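Local coordinates for protein heme oxygenase 1 (Synechocystis sp., PDB 1WE1) that probably opens the heme ring with reduced hemoprotein reductase and oxygen, yielding biliverdin IXalpha, carbon monoxide and free iron, a key step toward the photosynthetic antenna chromophores, at residues 78-81 with 82-85; 90-93 with 94-98. All blocks are in the same frame, centred on the assembly; numbering follows the deposited sequence.

Contact 1. Residues 78-81 with 82-85; sequences QSLE and QDLQ
Gln-78 to Glu-81 offer four successive carbonyls to the amides of Gln-82 to Gln-85, the i to i+4 ladder of an alpha-helix, whose first rung joins Gln-82 N to Gln-78 O at 3.0 Å. The last rung, Gln-85 N to Glu-81 O at 3.1 Å, is the straightest, with an N-H...O angle of 157°. Across this turn the side chains mostly lie against backbone. Leu-84 is turned back along the helix: its CG stands anti to its own carbonyl carbon (chi1 -70°), which lays CG 3.4 Å from Leu-80 O, with the CD1 branch beside the same oxygen. That carbonyl, already holding the amide of Leu-84, is thus flanked by hydrocarbon. Gln-82 behaves similarly on the exposed side, where its CB packs 3.2 Å from Ser-79 O and its extended chain begins beside Gln-78 O. Between the side chains themselves the approach is looser, as between Leu-80 CD1 and Asp-83 OD1 at 4.3 Å. The carboxylate of Asp-83 has its partners elsewhere: OD2 accepts from Ala-154 N and OD1 from Phe-155 N, two bonds that fix the rotation of this buried group and tie the helix to a loop. Ser-79 OG bonds back to Arg-76 O. Within the all-helical fold, Leu-80 and Leu-84 face helix 36-59, meeting Leu-46 and Tyr-50, and Val-43 and Tyr-47, respectively; Glu-81 OE1 bonds Tyr-47 OH, while Glu-81, Leu-84 and Gln-85 also touch Trp-92 of helix 92-95.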
loop_
_atom_site.group_PDB
_atom_site.type_symbol
_atom_site.label_atom_id
_atom_site.label_comp_id
_atom_site.label_asym_id
_atom_site.label_seq_id
_atom_site.Cartn_x
_atom_site.Cartn_y
_atom_site.Cartn_z
ATOM N N GLN A 78 11.733 -2.108 4.750
ATOM C CA GLN A 78 12.298 -2.845 5.879
ATOM C C GLN A 78 11.246 -3.486 6.794
ATOM O O GLN A 78 11.363 -4.659 7.154
ATOM C CB GLN A 78 13.202 -1.928 6.711
ATOM C CG GLN A 78 14.430 -1.389 5.973
ATOM C CD GLN A 78 14.076 -0.580 4.724
ATOM O OE1 GLN A 78 13.070 0.149 4.688
ATOM N NE2 GLN A 78 14.916 -0.692 3.696
ATOM N N SER A 79 10.226 -2.724 7.176
ATOM C CA SER A 79 9.185 -3.253 8.049
ATOM C C SER A 79 8.486 -4.422 7.370
ATOM O O SER A 79 8.085 -5.383 8.025
ATOM C CB SER A 79 8.160 -2.161 8.402
ATOM O OG SER A 79 7.251 -1.912 7.337
ATOM N N LEU A 80 8.355 -4.337 6.049
ATOM C CA LEU A 80 7.712 -5.374 5.256
ATOM C C LEU A 80 8.624 -6.610 5.182
ATOM O O LEU A 80 8.148 -7.749 5.053
ATOM C CB LEU A 80 7.414 -4.821 3.862
ATOM C CG LEU A 80 6.016 -4.948 3.238
ATOM C CD1 LEU A 80 4.912 -4.925 4.272
ATOM C CD2 LEU A 80 5.843 -3.806 2.259
ATOM N N GLU A 81 9.933 -6.393 5.258
ATOM C CA GLU A 81 10.855 -7.516 5.240
ATOM C C GLU A 81 10.694 -8.236 6.571
ATOM O O GLU A 81 10.795 -9.465 6.652
ATOM C CB GLU A 81 12.301 -7.047 5.085
ATOM C CG GLU A 81 12.630 -6.513 3.708
ATOM C CD GLU A 81 14.109 -6.242 3.518
ATOM O OE1 GLU A 81 14.515 -5.949 2.371
ATOM O OE2 GLU A 81 14.864 -6.318 4.516
ATOM N N GLN A 82 10.434 -7.460 7.616
ATOM C CA GLN A 82 10.242 -8.028 8.937
ATOM C C GLN A 82 9.008 -8.917 8.933
ATOM O O GLN A 82 8.999 -9.987 9.539
ATOM C CB GLN A 82 10.123 -6.911 9.978
ATOM C CG GLN A 82 11.489 -6.401 10.461
ATOM C CD GLN A 82 11.404 -5.145 11.327
ATOM O OE1 GLN A 82 10.482 -4.990 12.138
ATOM N NE2 GLN A 82 12.380 -4.249 11.170
ATOM N N ASP A 83 7.974 -8.489 8.222
ATOM C CA ASP A 83 6.759 -9.280 8.143
ATOM C C ASP A 83 6.948 -10.569 7.336
ATOM O O ASP A 83 6.370 -11.590 7.672
ATOM C CB ASP A 83 5.623 -8.437 7.556
ATOM C CG ASP A 83 5.075 -7.416 8.553
ATOM O OD1 ASP A 83 4.161 -6.644 8.180
ATOM O OD2 ASP A 83 5.549 -7.384 9.711
ATOM N N LEU A 84 7.748 -10.523 6.275
ATOM C CA LEU A 84 7.998 -11.710 5.460
ATOM C C LEU A 84 8.732 -12.748 6.312
ATOM O O LEU A 84 8.473 -13.956 6.227
ATOM C CB LEU A 84 8.839 -11.347 4.219
ATOM C CG LEU A 84 8.114 -10.508 3.147
ATOM C CD1 LEU A 84 9.102 -9.800 2.211
ATOM C CD2 LEU A 84 7.170 -11.418 2.370
ATOM N N GLN A 85 9.655 -12.258 7.128
ATOM C CA GLN A 85 10.426 -13.107 8.021
ATOM C C GLN A 85 9.456 -13.879 8.916
ATOM O O GLN A 85 9.602 -15.081 9.118
ATOM C CB GLN A 85 11.347 -12.242 8.886
ATOM C CG GLN A 85 12.037 -12.990 10.015
ATOM C CD GLN A 85 13.430 -13.440 9.651
ATOM O OE1 GLN A 85 13.613 -14.340 8.836
ATOM N NE2 GLN A 85 14.429 -12.806 10.253
#

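Contact 2. Residues 90-93 with 94-98; sequences SNWR and QEVKI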
loop_
_atom_site.group_PDB
_atom_site.type_symbol
_atom_site.label_atom_id
_atom_site.label_comp_id
_atom_site.label_asym_id
_atom_site.label_seq_id
_atom_site.Cartn_x
_atom_site.Cartn_y
_atom_site.Cartn_z
ATOM N N SER A 90 13.043 -17.637 8.318
ATOM C CA SER A 90 14.403 -17.323 7.905
ATOM C C SER A 90 14.749 -17.472 6.432
ATOM O O SER A 90 15.568 -16.713 5.922
ATOM C CB SER A 90 15.392 -18.134 8.740
ATOM O OG SER A 90 15.345 -17.718 10.092
ATOM N N ASN A 91 14.162 -18.443 5.741
ATOM C CA ASN A 91 14.485 -18.593 4.333
ATOM C C ASN A 91 13.550 -17.758 3.447
ATOM O O ASN A 91 13.397 -18.069 2.258
ATOM C CB ASN A 91 14.394 -20.067 3.899
ATOM C CG ASN A 91 15.284 -20.992 4.716
ATOM O OD1 ASN A 91 16.386 -20.629 5.127
ATOM N ND2 ASN A 91 14.812 -22.210 4.935
ATOM N N TRP A 92 12.946 -16.701 3.997
ATOM C CA TRP A 92 12.011 -15.893 3.209
ATOM C C TRP A 92 12.527 -15.336 1.887
ATOM O O TRP A 92 11.758 -15.244 0.936
ATOM C CB TRP A 92 11.396 -14.744 4.032
ATOM C CG TRP A 92 12.320 -13.599 4.389
ATOM C CD1 TRP A 92 13.101 -13.493 5.505
ATOM C CD2 TRP A 92 12.543 -12.401 3.628
ATOM N NE1 TRP A 92 13.793 -12.304 5.491
ATOM C CE2 TRP A 92 13.473 -11.613 4.351
ATOM C CE3 TRP A 92 12.050 -11.917 2.404
ATOM C CZ2 TRP A 92 13.925 -10.361 3.893
ATOM C CZ3 TRP A 92 12.502 -10.665 1.946
ATOM C CH2 TRP A 92 13.431 -9.907 2.692
ATOM N N ARG A 93 13.806 -14.968 1.810
ATOM C CA ARG A 93 14.346 -14.434 0.554
ATOM C C ARG A 93 14.099 -15.455 -0.551
ATOM O O ARG A 93 13.892 -15.096 -1.710
ATOM C CB ARG A 93 15.860 -14.193 0.647
ATOM C CG ARG A 93 16.346 -12.778 0.993
ATOM C CD ARG A 93 15.932 -12.339 2.383
ATOM N NE ARG A 93 16.820 -11.342 3.011
ATOM C CZ ARG A 93 17.100 -10.131 2.525
ATOM N NH1 ARG A 93 16.584 -9.715 1.379
ATOM N NH2 ARG A 93 17.868 -9.312 3.213
ATOM N N GLN A 94 14.103 -16.733 -0.176
ATOM C CA GLN A 94 13.930 -17.816 -1.137
ATOM C C GLN A 94 12.492 -18.258 -1.374
ATOM O O GLN A 94 12.204 -18.885 -2.385
ATOM C CB GLN A 94 14.756 -19.032 -0.704
ATOM C CG GLN A 94 16.096 -18.712 -0.032
ATOM C CD GLN A 94 16.889 -19.970 0.340
ATOM O OE1 GLN A 94 17.773 -19.928 1.198
ATOM N NE2 GLN A 94 16.579 -21.087 -0.317
ATOM N N GLU A 95 11.588 -17.938 -0.454
ATOM C CA GLU A 95 10.189 -18.342 -0.601
ATOM C C GLU A 95 9.256 -17.263 -1.149
ATOM O O GLU A 95 8.221 -17.572 -1.751
ATOM C CB GLU A 95 9.634 -18.821 0.744
ATOM C CG GLU A 95 9.559 -20.330 0.897
ATOM C CD GLU A 95 10.923 -20.990 0.876
ATOM O OE1 GLU A 95 11.748 -20.685 1.767
ATOM O OE2 GLU A 95 11.175 -21.813 -0.032
ATOM N N VAL A 96 9.614 -16.002 -0.926
ATOM C CA VAL A 96 8.778 -14.903 -1.373
ATOM C C VAL A 96 8.751 -14.790 -2.887
ATOM O O VAL A 96 9.773 -14.967 -3.549
ATOM C CB VAL A 96 9.241 -13.547 -0.759
ATOM C CG1 VAL A 96 10.527 -13.057 -1.431
ATOM C CG2 VAL A 96 8.118 -12.518 -0.881
ATOM N N LYS A 97 7.572 -14.517 -3.432
ATOM C CA LYS A 97 7.426 -14.368 -4.874
ATOM C C LYS A 97 6.469 -13.212 -5.195
ATOM O O LYS A 97 5.732 -12.720 -4.332
ATOM C CB LYS A 97 6.909 -15.666 -5.507
ATOM C CG LYS A 97 5.407 -15.831 -5.426
ATOM C CD LYS A 97 4.942 -16.051 -3.999
ATOM C CE LYS A 97 3.475 -15.645 -3.808
ATOM N NZ LYS A 97 2.520 -16.361 -4.708
ATOM N N ILE A 98 6.482 -12.779 -6.445
ATOM C CA ILE A 98 5.624 -11.687 -6.863
ATOM C C ILE A 98 4.617 -12.219 -7.877
ATOM O O ILE A 98 4.970 -13.024 -8.729
ATOM C CB ILE A 98 6.495 -10.533 -7.473
ATOM C CG1 ILE A 98 5.633 -9.305 -7.757
ATOM C CG2 ILE A 98 7.198 -11.013 -8.746
ATOM C CD1 ILE A 98 6.454 -8.130 -8.258
HETATM O O HOH W 1 12.252 -15.992 -3.934
#
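Gln-94 comes first: its amide bonds Asn-91 O at 2.9 Å, an i to i+3 bond whose donor sits above the carbonyl plane, 43° out of it. Gln-94 CB packs on Asn-91 O at 3.4 Å, and with CG anti to the carbonyl carbon of Gln-94 the CG lies beside that oxygen too. Glu-95 N is shared weakly between Asn-91 O and Trp-92 O, neither N-H...O angle exceeding 134°. The side chain of Glu-95 bends at chi2 and brings OE1 back toward Asn-91, 3.1 Å from Asn-91 O, two acceptors that do not bond, and beside Asn-91 CB. Val-96 N bonds Trp-92 O at 2.9 Å, in the carbonyl plane and nearly straight at 162°. Val-96 CG1 sits between its own N and carbonyl carbon, 3.4 Å from Trp-92 O, and reaches the edge of the indole near the ring plane, 4.3 Å from Trp-92 CE3. Over one face of that indole lies Arg-93 CD, 3.1 Å above the plane and offset toward the rim. From Val-96 the chain turns extended, and its carbonyl joins Arg-93 O through a water that donates to both, at 2.7 Å from Val-96 O. Farther on, Ile-98 reaches helices 36-59 and 100-115. The mixture of i to i+3 and i to i+4 bonds, two of them weak, is that of a single short helical turn, here a surface connection between helices 77-88 and 100-115 of the heme oxygenase fold.

In the fold
Contact 1 and contact 2 follow one another along the chain, the first within helix 77-88 and the second in the short turn after it, with centres 11 Å apart. They meet through side chains: Leu-84 CD1 lies 3.5 Å from Trp-92 CZ3, and Leu-84 CD2 lies 3.6 Å from Val-96 CG2, so one leucine spans the indole and the valine. Gln-85 OE1 packs against the edge of the same indole, 3.5 Å from Trp-92 CD1. Neither contact contributes a residue known to bind the heme. Contact 1 is partly buried, its Leu-80 side chain about 13 Å from the bound heme, whereas contact 2 is a surface contact.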